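Local coordinates for oligopeptide-binding protein oppA (PDB 3DRF) that captures oligopeptides in a voluminous cavity that closes like a Venus fly-trap, serving an ABC transporter that imports them, at residues 357-361 against 526-531. Residues are numbered along the deposited sequence; the frame is centred on the assembly and turned at random.
Sequences ANSLI and YQEDMN
Ser-359 OG is gripped twice: it donates to Gln-527 OE1 at 2.8 Å and accepts from the backbone N of Ile-361 at 3.2 Å. The second bond closes an ST turn within the loop that leaves strand 354-356; the first ties that loop to helix 516-533 in this family 5 solute-binding fold. With chi1 of 86°, OG sits between its own backbone N and carbonyl carbon, from where it reaches forward to Ile-361 N and across to the helix. The hydroxyl meets the glutamine carbonyl at a C=O...O angle of 127°, tilted 21° from the carbonyl plane. A water links Gln-527 OE1 to Asn-358 ND2, whose stronger partner is the carbonyl of Val-373. Gln-527 NE2 is bound by the carbonyls of Phe-368 and Phe-523, so both ends of this buried amide are held and its rotation is fixed. One turn along the helix, Asn-531 ND2 donates to Asn-358 O at 3.0 Å, with the acceptor close to the amide plane and the donor in the carbonyl plane. A second water donates to Gln-527 O and, weakly, to Asn-531 OD1, and accepts weakly from Leu-360 N, bridging helix and loop. Apolar contacts continue along the loop. Ile-361 CG1 lies against Gln-527 CG at 3.7 Å, the two side chains crossing at about a right angle, and Ile-361 CD1 comes to the edge of the Tyr-526 ring, near the ring plane. Tyr-526 OH bonds to Gln-481, which also holds Leu-360 O, while Phe-485 of helix 482-485 touches Leu-360, Tyr-526 and Met-530. Met-530, bent at chi2 and chi3, presses its terminal CE tightly on Leu-360 CD1, 3.4 Å away.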
loop_
_atom_site.group_PDB
_atom_site.type_symbol
_atom_site.label_atom_id
_atom_site.label_comp_id
_atom_site.label_asym_id
_atom_site.label_seq_id
_atom_site.Cartn_x
_atom_site.Cartn_y
_atom_site.Cartn_z
ATOM N N ALA A 357 0.528 3.901 -17.166
ATOM C CA ALA A 357 0.883 2.501 -16.961
ATOM C C ALA A 357 0.266 1.599 -18.033
ATOM O O ALA A 357 -0.816 1.770 -18.411
ATOM C CB ALA A 357 0.396 2.036 -15.557
ATOM N N ASN A 358 1.050 0.625 -18.474
ATOM C CA ASN A 358 0.581 -0.426 -19.391
ATOM C C ASN A 358 0.034 -1.671 -18.672
ATOM O O ASN A 358 -0.582 -2.483 -19.269
ATOM C CB ASN A 358 1.736 -0.870 -20.345
ATOM C CG ASN A 358 2.864 -1.575 -19.611
ATOM O OD1 ASN A 358 3.255 -1.162 -18.560
ATOM N ND2 ASN A 358 3.343 -2.654 -20.174
ATOM N N SER A 359 0.341 -1.753 -17.398
ATOM C CA SER A 359 0.020 -2.930 -16.549
ATOM C C SER A 359 0.148 -2.560 -15.069
ATOM O O SER A 359 0.458 -1.481 -14.741
ATOM C CB SER A 359 0.949 -4.105 -16.884
ATOM O OG SER A 359 2.130 -3.984 -16.129
ATOM N N LEU A 360 -0.150 -3.532 -14.215
ATOM C CA LEU A 360 -0.088 -3.346 -12.768
ATOM C C LEU A 360 1.287 -3.555 -12.117
ATOM O O LEU A 360 1.461 -3.277 -10.993
ATOM C CB LEU A 360 -1.123 -4.264 -12.075
ATOM C CG LEU A 360 -2.603 -4.028 -12.518
ATOM C CD1 LEU A 360 -3.520 -5.157 -11.987
ATOM C CD2 LEU A 360 -3.055 -2.638 -12.040
ATOM N N ILE A 361 2.242 -3.998 -12.894
ATOM C CA ILE A 361 3.604 -4.257 -12.361
ATOM C C ILE A 361 4.552 -3.094 -12.734
ATOM O O ILE A 361 4.828 -2.899 -13.887
ATOM C CB ILE A 361 4.185 -5.587 -12.889
ATOM C CG1 ILE A 361 3.247 -6.803 -12.568
ATOM C CG2 ILE A 361 5.585 -5.790 -12.297
ATOM C CD1 ILE A 361 3.075 -7.110 -11.041
ATOM N N TYR A 526 -0.488 -12.920 -16.149
ATOM C CA TYR A 526 -1.241 -12.145 -15.167
ATOM C C TYR A 526 -1.518 -10.702 -15.628
ATOM O O TYR A 526 -2.605 -10.228 -15.527
ATOM C CB TYR A 526 -0.422 -12.112 -13.873
ATOM C CG TYR A 526 -0.963 -11.151 -12.818
ATOM C CD1 TYR A 526 -2.217 -11.342 -12.222
ATOM C CD2 TYR A 526 -0.212 -10.048 -12.420
ATOM C CE1 TYR A 526 -2.678 -10.430 -11.239
ATOM C CE2 TYR A 526 -0.671 -9.163 -11.469
ATOM C CZ TYR A 526 -1.913 -9.349 -10.910
ATOM O OH TYR A 526 -2.411 -8.462 -9.944
ATOM N N GLN A 527 -0.484 -10.036 -16.109
ATOM C CA GLN A 527 -0.648 -8.661 -16.598
ATOM C C GLN A 527 -1.633 -8.570 -17.799
ATOM O O GLN A 527 -2.473 -7.742 -17.844
ATOM C CB GLN A 527 0.715 -8.056 -16.986
ATOM C CG GLN A 527 1.669 -7.771 -15.751
ATOM C CD GLN A 527 3.110 -7.454 -16.201
ATOM O OE1 GLN A 527 3.396 -6.385 -16.647
ATOM N NE2 GLN A 527 3.965 -8.373 -16.033
ATOM N N GLU A 528 -1.493 -9.485 -18.744
ATOM C CA GLU A 528 -2.384 -9.542 -19.895
ATOM C C GLU A 528 -3.799 -9.885 -19.447
ATOM O O GLU A 528 -4.716 -9.276 -19.885
ATOM C CB GLU A 528 -1.924 -10.663 -20.854
ATOM C CG GLU A 528 -0.593 -10.401 -21.648
ATOM C CD GLU A 528 -0.085 -11.653 -22.347
ATOM O OE1 GLU A 528 -0.453 -12.769 -22.001
ATOM O OE2 GLU A 528 0.693 -11.438 -23.241
ATOM N N ASP A 529 -3.950 -10.851 -18.552
ATOM C CA ASP A 529 -5.293 -11.302 -18.155
ATOM C C ASP A 529 -6.032 -10.213 -17.335
ATOM O O ASP A 529 -7.184 -10.022 -17.512
ATOM C CB ASP A 529 -5.255 -12.635 -17.350
ATOM C CG ASP A 529 -4.859 -13.821 -18.203
ATOM O OD1 ASP A 529 -4.852 -13.751 -19.419
ATOM O OD2 ASP A 529 -4.562 -14.821 -17.560
ATOM N N MET A 530 -5.325 -9.499 -16.495
ATOM C CA MET A 530 -5.945 -8.431 -15.702
ATOM C C MET A 530 -6.407 -7.329 -16.657
ATOM O O MET A 530 -7.423 -6.796 -16.474
ATOM C CB MET A 530 -4.919 -7.852 -14.719
ATOM C CG MET A 530 -4.733 -8.822 -13.471
ATOM S SD MET A 530 -6.257 -8.881 -12.355
ATOM C CE MET A 530 -5.931 -7.444 -11.259
ATOM N N ASN A 531 -5.616 -7.013 -17.670
ATOM C CA ASN A 531 -6.030 -5.960 -18.642
ATOM C C ASN A 531 -7.271 -6.409 -19.473
ATOM O O ASN A 531 -8.130 -5.646 -19.717
ATOM C CB ASN A 531 -4.837 -5.608 -19.571
ATOM C CG ASN A 531 -3.822 -4.679 -18.913
ATOM O OD1 ASN A 531 -4.042 -4.162 -17.839
ATOM N ND2 ASN A 531 -2.722 -4.496 -19.560
HETATM O O HOH W 1 5.045 -4.644 -18.202
HETATM O O HOH W 2 -2.130 -5.524 -15.997
#